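PDB 3HRG: DUF3822 family protein from Bacteroides thetaiotaomicron VPI-5482, which is of unknown function but adopts an actin-like ATPase fold, consistent with a possible role in nucleotide binding. Local coordinates for residues Leu13-Ser18 against Glu133-Ala138; Ile174-Arg179 against Leu201-Gln206. All coordinates share one frame; numbering follows the deposited sequence.

Contact 1: Leu13-Ser18 against Glu133-Ala138. With EDO (1,2-ethanediol), chain C.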
ATOM      1  N   LEU A  13      -3.832  -8.219  14.462  1.00 11.17           N
ATOM      2  CA  LEU A  13      -2.724  -8.678  13.636  1.00 10.82           C
ATOM      3  C   LEU A  13      -2.860  -8.012  12.274  1.00 11.01           C
ATOM      4  O   LEU A  13      -3.918  -8.105  11.672  1.00  9.70           O
ATOM      5  CB  LEU A  13      -2.814 -10.177  13.410  1.00 11.16           C
ATOM      6  CG  LEU A  13      -1.789 -10.860  12.489  1.00 11.36           C
ATOM      7  CD1 LEU A  13      -0.386 -10.659  13.071  1.00 11.26           C
ATOM      8  CD2 LEU A  13      -2.144 -12.330  12.298  1.00 12.22           C
ATOM      9  N   SER A  14      -1.795  -7.396  11.776  1.00 11.97           N
ATOM     10  CA  SER A  14      -1.817  -6.781  10.434  1.00 12.29           C
ATOM     11  C   SER A  14      -0.746  -7.477   9.629  1.00 12.70           C
ATOM     12  O   SER A  14       0.376  -7.685  10.117  1.00 12.97           O
ATOM     13  CB  SER A  14      -1.614  -5.285  10.466  1.00 12.47           C
ATOM     14  OG  SER A  14      -2.659  -4.655  11.166  1.00 12.62           O
ATOM     15  N   ILE A  15      -1.129  -7.877   8.423  1.00 12.73           N
ATOM     16  CA  ILE A  15      -0.287  -8.622   7.515  1.00 12.89           C
ATOM     17  C   ILE A  15      -0.164  -7.897   6.207  1.00 12.52           C
ATOM     18  O   ILE A  15      -1.196  -7.588   5.593  1.00 12.34           O
ATOM     19  CB  ILE A  15      -0.912 -10.007   7.194  1.00 13.09           C
ATOM     20  CG1 ILE A  15      -1.091 -10.870   8.465  1.00 13.97           C
ATOM     21  CG2 ILE A  15      -0.038 -10.793   6.202  1.00 12.69           C
ATOM     22  CD1 ILE A  15      -1.815 -12.185   8.245  1.00 13.90           C
ATOM     23  N   ARG A  16       1.074  -7.631   5.767  1.00 12.67           N
ATOM     24  CA  ARG A  16       1.313  -6.987   4.469  0.50 12.85           C
ATOM     25  C   ARG A  16       1.931  -8.021   3.554  1.00 12.63           C
ATOM     26  O   ARG A  16       2.988  -8.584   3.895  1.00 12.53           O
ATOM     27  CB  ARG A  16       2.255  -5.784   4.551  0.50 13.12           C
ATOM     28  CG  ARG A  16       2.583  -5.190   3.150  0.50 14.32           C
ATOM     29  CD  ARG A  16       3.376  -3.906   3.221  0.50 16.52           C
ATOM     30  NE  ARG A  16       4.630  -4.047   3.961  0.50 17.07           N
ATOM     31  CZ  ARG A  16       5.824  -4.232   3.397  0.50 18.76           C
ATOM     32  NH1 ARG A  16       5.960  -4.259   2.076  0.50 19.22           N
ATOM     33  NH2 ARG A  16       6.894  -4.344   4.162  0.50 18.83           N
ATOM     34  N   LEU A  17       1.290  -8.255   2.408  1.00 12.40           N
ATOM     35  CA  LEU A  17       1.761  -9.196   1.415  1.00 12.92           C
ATOM     36  C   LEU A  17       2.279  -8.475   0.179  1.00 12.67           C
ATOM     37  O   LEU A  17       1.630  -7.580  -0.369  1.00 12.23           O
ATOM     38  CB  LEU A  17       0.658 -10.174   0.985  1.00 13.10           C
ATOM     39  CG  LEU A  17      -0.024 -10.972   2.100  1.00 14.68           C
ATOM     40  CD1 LEU A  17      -1.097 -11.858   1.510  1.00 15.91           C
ATOM     41  CD2 LEU A  17       0.978 -11.772   2.925  1.00 13.80           C
ATOM     42  N   SER A  18       3.482  -8.827  -0.224  1.00 13.05           N
ATOM     43  CA  SER A  18       4.058  -8.289  -1.434  1.00 13.92           C
ATOM     44  C   SER A  18       5.076  -9.271  -1.960  1.00 14.80           C
ATOM     45  O   SER A  18       5.514 -10.184  -1.258  1.00 14.52           O
ATOM     46  CB  SER A  18       4.736  -6.943  -1.177  1.00 14.23           C
ATOM     47  OG  SER A  18       5.994  -7.120  -0.609  1.00 15.69           O
ATOM     48  N   GLU A 133      -9.605 -19.302   5.003  1.00 18.11           N
ATOM     49  CA  GLU A 133      -9.656 -20.517   5.823  1.00 18.39           C
ATOM     50  C   GLU A 133      -9.039 -20.241   7.187  1.00 17.41           C
ATOM     51  O   GLU A 133      -9.580 -20.683   8.189  1.00 18.13           O
ATOM     52  CB  GLU A 133      -8.933 -21.705   5.146  1.00 18.74           C
ATOM     53  CG  GLU A 133      -9.686 -22.271   3.936  1.00 22.03           C
ATOM     54  CD  GLU A 133      -8.852 -23.157   2.979  1.00 26.57           C
ATOM     55  OE1 GLU A 133      -7.587 -23.116   3.016  1.00 28.88           O
ATOM     56  OE2 GLU A 133      -9.484 -23.872   2.149  1.00 27.81           O
ATOM     57  N   GLN A 134      -7.916 -19.516   7.227  1.00 16.33           N
ATOM     58  CA  GLN A 134      -7.243 -19.216   8.501  0.50 15.90           C
ATOM     59  C   GLN A 134      -8.015 -18.155   9.288  1.00 15.56           C
ATOM     60  O   GLN A 134      -8.156 -18.276  10.487  1.00 14.46           O
ATOM     61  CB  GLN A 134      -5.795 -18.731   8.318  0.50 15.97           C
ATOM     62  CG  GLN A 134      -4.940 -19.503   7.326  0.50 15.51           C
ATOM     63  CD  GLN A 134      -5.059 -21.008   7.454  0.50 15.47           C
ATOM     64  OE1 GLN A 134      -4.890 -21.573   8.535  0.50 16.03           O
ATOM     65  NE2 GLN A 134      -5.313 -21.669   6.332  0.50 14.39           N
ATOM     66  N   TYR A 135      -8.512 -17.133   8.590  1.00 15.14           N
ATOM     67  CA  TYR A 135      -9.248 -16.030   9.189  1.00 15.02           C
ATOM     68  C   TYR A 135     -10.549 -15.706   8.493  1.00 15.17           C
ATOM     69  O   TYR A 135     -10.604 -14.768   7.651  1.00 16.30           O
ATOM     70  CB  TYR A 135      -8.388 -14.780   9.136  1.00 14.51           C
ATOM     71  CG  TYR A 135      -6.966 -14.970   9.560  1.00 12.99           C
ATOM     72  CD1 TYR A 135      -6.639 -15.316  10.855  1.00 12.68           C
ATOM     73  CD2 TYR A 135      -5.932 -14.737   8.660  1.00 13.83           C
ATOM     74  CE1 TYR A 135      -5.307 -15.452  11.248  1.00 13.62           C
ATOM     75  CE2 TYR A 135      -4.598 -14.879   9.040  1.00 13.76           C
ATOM     76  CZ  TYR A 135      -4.297 -15.199  10.334  1.00 13.50           C
ATOM     77  OH  TYR A 135      -2.975 -15.308  10.693  1.00 13.50           O
ATOM     78  N   PRO A 136     -11.631 -16.391   8.886  1.00 15.45           N
ATOM     79  CA  PRO A 136     -12.915 -16.142   8.233  1.00 15.50           C
ATOM     80  C   PRO A 136     -13.440 -14.709   8.296  1.00 15.39           C
ATOM     81  O   PRO A 136     -14.214 -14.351   7.394  1.00 16.31           O
ATOM     82  CB  PRO A 136     -13.879 -17.102   8.955  1.00 15.75           C
ATOM     83  CG  PRO A 136     -13.031 -18.153   9.543  1.00 15.47           C
ATOM     84  CD  PRO A 136     -11.717 -17.503   9.861  1.00 15.76           C
ATOM     85  N   GLU A 137     -13.021 -13.891   9.275  1.00 15.02           N
ATOM     86  CA  GLU A 137     -13.496 -12.492   9.368  0.50 14.91           C
ATOM     87  C   GLU A 137     -12.388 -11.451   9.134  1.00 14.40           C
ATOM     88  O   GLU A 137     -12.501 -10.301   9.544  1.00 13.62           O
ATOM     89  CB  GLU A 137     -14.207 -12.240  10.710  0.50 15.31           C
ATOM     90  CG  GLU A 137     -15.276 -13.285  11.055  0.50 16.31           C
ATOM     91  CD  GLU A 137     -16.317 -13.455   9.956  0.50 18.17           C
ATOM     92  OE1 GLU A 137     -16.558 -12.490   9.204  0.50 19.88           O
ATOM     93  OE2 GLU A 137     -16.920 -14.550   9.866  0.50 19.62           O
ATOM     94  N   ALA A 138     -11.318 -11.843   8.445  1.00 13.81           N
ATOM     95  CA  ALA A 138     -10.245 -10.901   8.119  1.00 12.59           C
ATOM     96  C   ALA A 138     -10.756  -9.763   7.248  1.00 12.12           C
ATOM     97  O   ALA A 138     -11.705  -9.964   6.465  1.00 12.12           O
ATOM     98  CB  ALA A 138      -9.161 -11.607   7.348  1.00 12.50           C
TER
HETATM   99  C1  EDO C 258     -11.010 -13.142  12.026  1.00 46.25           C
HETATM  100  O1  EDO C 258     -11.013 -14.385  11.303  1.00 42.78           O
HETATM  101  C2  EDO C 258      -9.710 -12.886  12.748  1.00 46.48           C
HETATM  102  O2  EDO C 258      -9.873 -13.116  14.154  1.00 47.61           O
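A small, buried apolar contact joins L13 and I15, on the central strand 12-17 of a five-stranded mixed sheet, to Y135, just past the end of helix 125-134. Only 92 Å² is buried between the segments, and Y135 supplies about half. L13 CD2 lies 4.1 Å from Y135 CZ and beside the hydroxyl, the two side chains crossing nearly at right angles. I15 runs head-on against Y135, its CD1 meeting Y135 CE2 at 4.0 Å; both methyls approach the ring obliquely. With its CG anti to the carbonyl carbon (chi1 -46°), Y135 turns its ring toward strand 12-17, where it also touches V69 of strand 68-73, and Q134 CB sits 3.9 Å above the plane, over the ring centre. The sheet order 3-2-1-4-5 is that of the ribonuclease H-like core of actin-like ATPases, and Y135 opens the type I turn leading into edge strand 139-142. A138 N to Y135 O (3.1 Å) closes that turn. E137 N donates to O1 of a 1,2-ethanediol, probably from the crystallisation liquor, at 2.9 Å. Exchanging Y135 for an alanine would probably uncover the ends of L13 and I15 and leave L62 O, which its hydroxyl hydrogen-bonds, without that mate.

Contact 2: Ile174-Arg179 against Leu201-Gln206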
ATOM      1  N   ILE A 174       1.993   5.980  -7.037  1.00 12.69           N
ATOM      2  CA  ILE A 174       1.949   7.442  -7.000  1.00 12.54           C
ATOM      3  C   ILE A 174       0.576   7.928  -6.553  1.00 12.40           C
ATOM      4  O   ILE A 174      -0.446   7.517  -7.120  1.00 11.94           O
ATOM      5  CB  ILE A 174       2.324   8.043  -8.349  1.00 12.96           C
ATOM      6  CG1 ILE A 174       3.706   7.559  -8.795  1.00 14.79           C
ATOM      7  CG2 ILE A 174       2.256   9.590  -8.316  1.00 15.06           C
ATOM      8  CD1 ILE A 174       4.143   8.063 -10.160  1.00 12.79           C
ATOM      9  N   TYR A 175       0.583   8.820  -5.563  1.00 11.47           N
ATOM     10  CA  TYR A 175      -0.623   9.376  -4.933  1.00 11.39           C
ATOM     11  C   TYR A 175      -0.471  10.894  -4.895  1.00 11.39           C
ATOM     12  O   TYR A 175       0.427  11.427  -4.218  1.00 11.25           O
ATOM     13  CB  TYR A 175      -0.807   8.832  -3.526  1.00 11.55           C
ATOM     14  CG  TYR A 175      -0.733   7.323  -3.462  1.00 11.07           C
ATOM     15  CD1 TYR A 175      -1.833   6.532  -3.787  1.00 11.34           C
ATOM     16  CD2 TYR A 175       0.455   6.689  -3.120  1.00 12.46           C
ATOM     17  CE1 TYR A 175      -1.766   5.116  -3.737  1.00 11.01           C
ATOM     18  CE2 TYR A 175       0.534   5.273  -3.031  1.00 12.55           C
ATOM     19  CZ  TYR A 175      -0.574   4.508  -3.368  1.00 12.75           C
ATOM     20  OH  TYR A 175      -0.493   3.135  -3.333  1.00 11.94           O
ATOM     21  N   CYS A 176      -1.356  11.597  -5.594  1.00 11.15           N
ATOM     22  CA  CYS A 176      -1.268  13.057  -5.700  1.00 11.04           C
ATOM     23  C   CYS A 176      -2.439  13.758  -5.037  1.00 10.79           C
ATOM     24  O   CYS A 176      -3.578  13.308  -5.168  1.00  9.99           O
ATOM     25  CB  CYS A 176      -1.173  13.486  -7.174  1.00 11.16           C
ATOM     26  SG  CYS A 176       0.286  12.844  -7.959  1.00 14.83           S
ATOM     27  N   PHE A 177      -2.148  14.902  -4.388  1.00 10.74           N
ATOM     28  CA  PHE A 177      -3.152  15.627  -3.625  1.00 11.01           C
ATOM     29  C   PHE A 177      -3.119  17.129  -3.718  1.00 11.74           C
ATOM     30  O   PHE A 177      -2.069  17.724  -3.925  1.00 11.26           O
ATOM     31  CB  PHE A 177      -2.970  15.340  -2.120  1.00 10.86           C
ATOM     32  CG  PHE A 177      -3.174  13.921  -1.741  1.00  9.93           C
ATOM     33  CD1 PHE A 177      -2.119  13.012  -1.809  1.00 10.61           C
ATOM     34  CD2 PHE A 177      -4.425  13.473  -1.342  1.00  7.94           C
ATOM     35  CE1 PHE A 177      -2.334  11.680  -1.435  1.00  8.67           C
ATOM     36  CE2 PHE A 177      -4.621  12.170  -0.971  1.00  8.37           C
ATOM     37  CZ  PHE A 177      -3.597  11.277  -1.024  1.00  7.32           C
ATOM     38  N   GLU A 178      -4.293  17.723  -3.486  1.00 12.30           N
ATOM     39  CA  GLU A 178      -4.443  19.160  -3.386  1.00 13.65           C
ATOM     40  C   GLU A 178      -5.322  19.355  -2.165  1.00 14.05           C
ATOM     41  O   GLU A 178      -6.485  18.959  -2.194  1.00 13.29           O
ATOM     42  CB  GLU A 178      -5.096  19.784  -4.630  1.00 13.74           C
ATOM     43  CG  GLU A 178      -5.296  21.302  -4.507  1.00 17.06           C
ATOM     44  CD  GLU A 178      -5.766  21.953  -5.788  1.00 20.19           C
ATOM     45  OE1 GLU A 178      -6.126  21.257  -6.767  1.00 24.63           O
ATOM     46  OE2 GLU A 178      -5.734  23.181  -5.816  1.00 24.06           O
ATOM     47  N   ARG A 179      -4.731  19.933  -1.109  1.00 14.91           N
ATOM     48  CA  ARG A 179      -5.386  20.226   0.177  0.50 14.93           C
ATOM     49  C   ARG A 179      -6.293  19.073   0.639  1.00 14.91           C
ATOM     50  O   ARG A 179      -7.481  19.234   0.892  1.00 14.73           O
ATOM     51  CB  ARG A 179      -6.138  21.559   0.100  0.50 15.13           C
ATOM     52  CG  ARG A 179      -6.549  22.152   1.456  0.50 15.01           C
ATOM     53  CD  ARG A 179      -7.137  23.538   1.276  0.50 15.18           C
ATOM     54  NE  ARG A 179      -7.406  24.182   2.553  0.50 15.17           N
ATOM     55  N   LEU A 201       7.903  12.017 -13.535  1.00 12.77           N
ATOM     56  CA  LEU A 201       7.821  13.218 -14.352  1.00 12.76           C
ATOM     57  C   LEU A 201       6.613  13.238 -15.274  1.00 12.46           C
ATOM     58  O   LEU A 201       6.083  14.327 -15.590  1.00 11.82           O
ATOM     59  CB  LEU A 201       9.122  13.442 -15.140  1.00 12.64           C
ATOM     60  CG  LEU A 201      10.387  13.653 -14.260  1.00 13.93           C
ATOM     61  CD1 LEU A 201      11.697  13.813 -15.116  1.00 14.55           C
ATOM     62  CD2 LEU A 201      10.216  14.832 -13.310  1.00 14.88           C
ATOM     63  N   TYR A 202       6.210  12.065 -15.755  1.00 12.46           N
ATOM     64  CA  TYR A 202       5.026  11.961 -16.599  1.00 12.35           C
ATOM     65  C   TYR A 202       3.806  12.453 -15.803  1.00 11.86           C
ATOM     66  O   TYR A 202       3.033  13.271 -16.282  1.00 11.59           O
ATOM     67  CB  TYR A 202       4.766  10.520 -17.058  1.00 12.32           C
ATOM     68  CG  TYR A 202       3.548  10.441 -17.916  1.00 12.29           C
ATOM     69  CD1 TYR A 202       3.633  10.662 -19.263  1.00 14.23           C
ATOM     70  CD2 TYR A 202       2.295  10.186 -17.367  1.00 13.84           C
ATOM     71  CE1 TYR A 202       2.528  10.649 -20.051  1.00 15.77           C
ATOM     72  CE2 TYR A 202       1.160  10.178 -18.166  1.00 15.67           C
ATOM     73  CZ  TYR A 202       1.297  10.404 -19.502  1.00 15.28           C
ATOM     74  OH  TYR A 202       0.215  10.389 -20.348  1.00 19.47           O
ATOM     75  N   VAL A 203       3.626  11.912 -14.613  1.00 11.87           N
ATOM     76  CA  VAL A 203       2.482  12.304 -13.790  1.00 12.35           C
ATOM     77  C   VAL A 203       2.569  13.785 -13.382  1.00 11.59           C
ATOM     78  O   VAL A 203       1.580  14.475 -13.329  1.00 11.97           O
ATOM     79  CB  VAL A 203       2.319  11.406 -12.555  1.00 12.84           C
ATOM     80  CG1 VAL A 203       1.172  11.921 -11.655  1.00 12.50           C
ATOM     81  CG2 VAL A 203       2.096   9.911 -12.990  1.00 13.01           C
ATOM     82  N   TRP A 204       3.761  14.270 -13.083  1.00 12.45           N
ATOM     83  CA  TRP A 204       3.931  15.658 -12.722  1.00 11.58           C
ATOM     84  C   TRP A 204       3.395  16.564 -13.833  1.00 12.31           C
ATOM     85  O   TRP A 204       2.718  17.561 -13.572  1.00 10.70           O
ATOM     86  CB  TRP A 204       5.424  15.976 -12.495  1.00 11.51           C
ATOM     87  CG  TRP A 204       5.681  17.294 -11.765  1.00 11.01           C
ATOM     88  CD1 TRP A 204       5.762  18.547 -12.302  1.00 12.76           C
ATOM     89  CD2 TRP A 204       5.913  17.435 -10.371  1.00 11.30           C
ATOM     90  NE1 TRP A 204       5.989  19.469 -11.297  1.00 10.70           N
ATOM     91  CE2 TRP A 204       6.102  18.800 -10.106  1.00 11.46           C
ATOM     92  CE3 TRP A 204       5.931  16.538  -9.308  1.00 11.15           C
ATOM     93  CZ2 TRP A 204       6.313  19.287  -8.815  1.00  9.24           C
ATOM     94  CZ3 TRP A 204       6.168  17.012  -8.029  1.00 12.38           C
ATOM     95  CH2 TRP A 204       6.365  18.389  -7.794  1.00 10.70           C
ATOM     96  N   LYS A 205       3.766  16.244 -15.080  1.00 12.21           N
ATOM     97  CA  LYS A 205       3.352  17.042 -16.239  0.50 12.52           C
ATOM     98  C   LYS A 205       1.854  16.864 -16.502  1.00 12.21           C
ATOM     99  O   LYS A 205       1.160  17.838 -16.788  1.00 11.52           O
ATOM    100  CB  LYS A 205       4.190  16.684 -17.482  0.50 12.78           C
ATOM    101  CG  LYS A 205       3.951  17.541 -18.747  0.50 14.26           C
ATOM    102  CD  LYS A 205       4.322  19.036 -18.539  0.50 15.37           C
ATOM    103  CE  LYS A 205       4.042  19.918 -19.752  0.50 17.41           C
ATOM    104  NZ  LYS A 205       2.622  19.900 -20.163  0.50 18.67           N
ATOM    105  N   GLN A 206       1.357  15.633 -16.374  1.00 12.01           N
ATOM    106  CA  GLN A 206      -0.044  15.308 -16.583  1.00 12.07           C
ATOM    107  C   GLN A 206      -0.980  16.137 -15.694  1.00 11.84           C
ATOM    108  O   GLN A 206      -2.035  16.580 -16.135  1.00 10.96           O
ATOM    109  CB  GLN A 206      -0.288  13.829 -16.255  1.00 12.38           C
ATOM    110  CG  GLN A 206      -1.690  13.277 -16.513  1.00 15.26           C
ATOM    111  CD  GLN A 206      -1.941  11.875 -15.914  1.00 18.49           C
ATOM    112  OE1 GLN A 206      -1.042  11.207 -15.401  1.00 23.12           O
ATOM    113  NE2 GLN A 206      -3.180  11.462 -15.936  1.00 21.26           N
TER
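No flat group meets another across this contact: I174 and C176 of strand 171-178 touch V203 of helix 193-206 through methyl groups and a sulfur, while the nearby rings turn elsewhere. Y175 and F177, the alternate residues of the strand, pack against helix 144-154 on the other face of the sheet, and W204 meets F209 edge-to-face. V203 divides its two methyls between two partners. Its CG2 meets I174 CD1 at 4.0 Å, the two side chains meeting tip to tip; its CG1 lies 3.9 Å from C176 SG. This split follows from chi1 175°, which sets CG1 anti to the backbone N and CG2 anti to the carbonyl carbon. I174 adds an extended chain (chi2 178°) that carries CD1 out to the helix. M163 of strand 162-167 touches all three residues, and F188 of strand 181-189 touches I174 and V203. Helix 193-206 links edge strand 181-189 to strand 215-220, parallel to it and three places across the second ribonuclease H-like sheet of the actin-like fold, as a beta-alpha-beta crossover. The backbones stay well apart, with I174 CA 8.4 Å from V203 CA. With no hydrogen bond or charge pair between the segments, and 108 Å² buried, their cohesion rests on van der Waals contact and the exclusion of water, which depend on close fit and buried apolar surface rather than on bond direction.

Both contacts are buried, all three touching residues in each being so, and they share no helix or strand. They lie on opposite sides of the chain's centre, their own centres 32 Å apart and their nearest atoms about 10 Å. Each belongs to a different five-stranded sheet of the same 3-2-1-4-5 order, as in the paired domains of actin-like ATPases, but contact 1 uses the central strand and the turn after a helix, contact 2 the neighbour of an edge strand and the last turns of a helix. The chemistry differs too: both use aliphatic ends on the strand side, but contact 1 sets them against an aromatic ring with a polar tip, whereas between its segments contact 2 has only aliphatic groups and one sulfur.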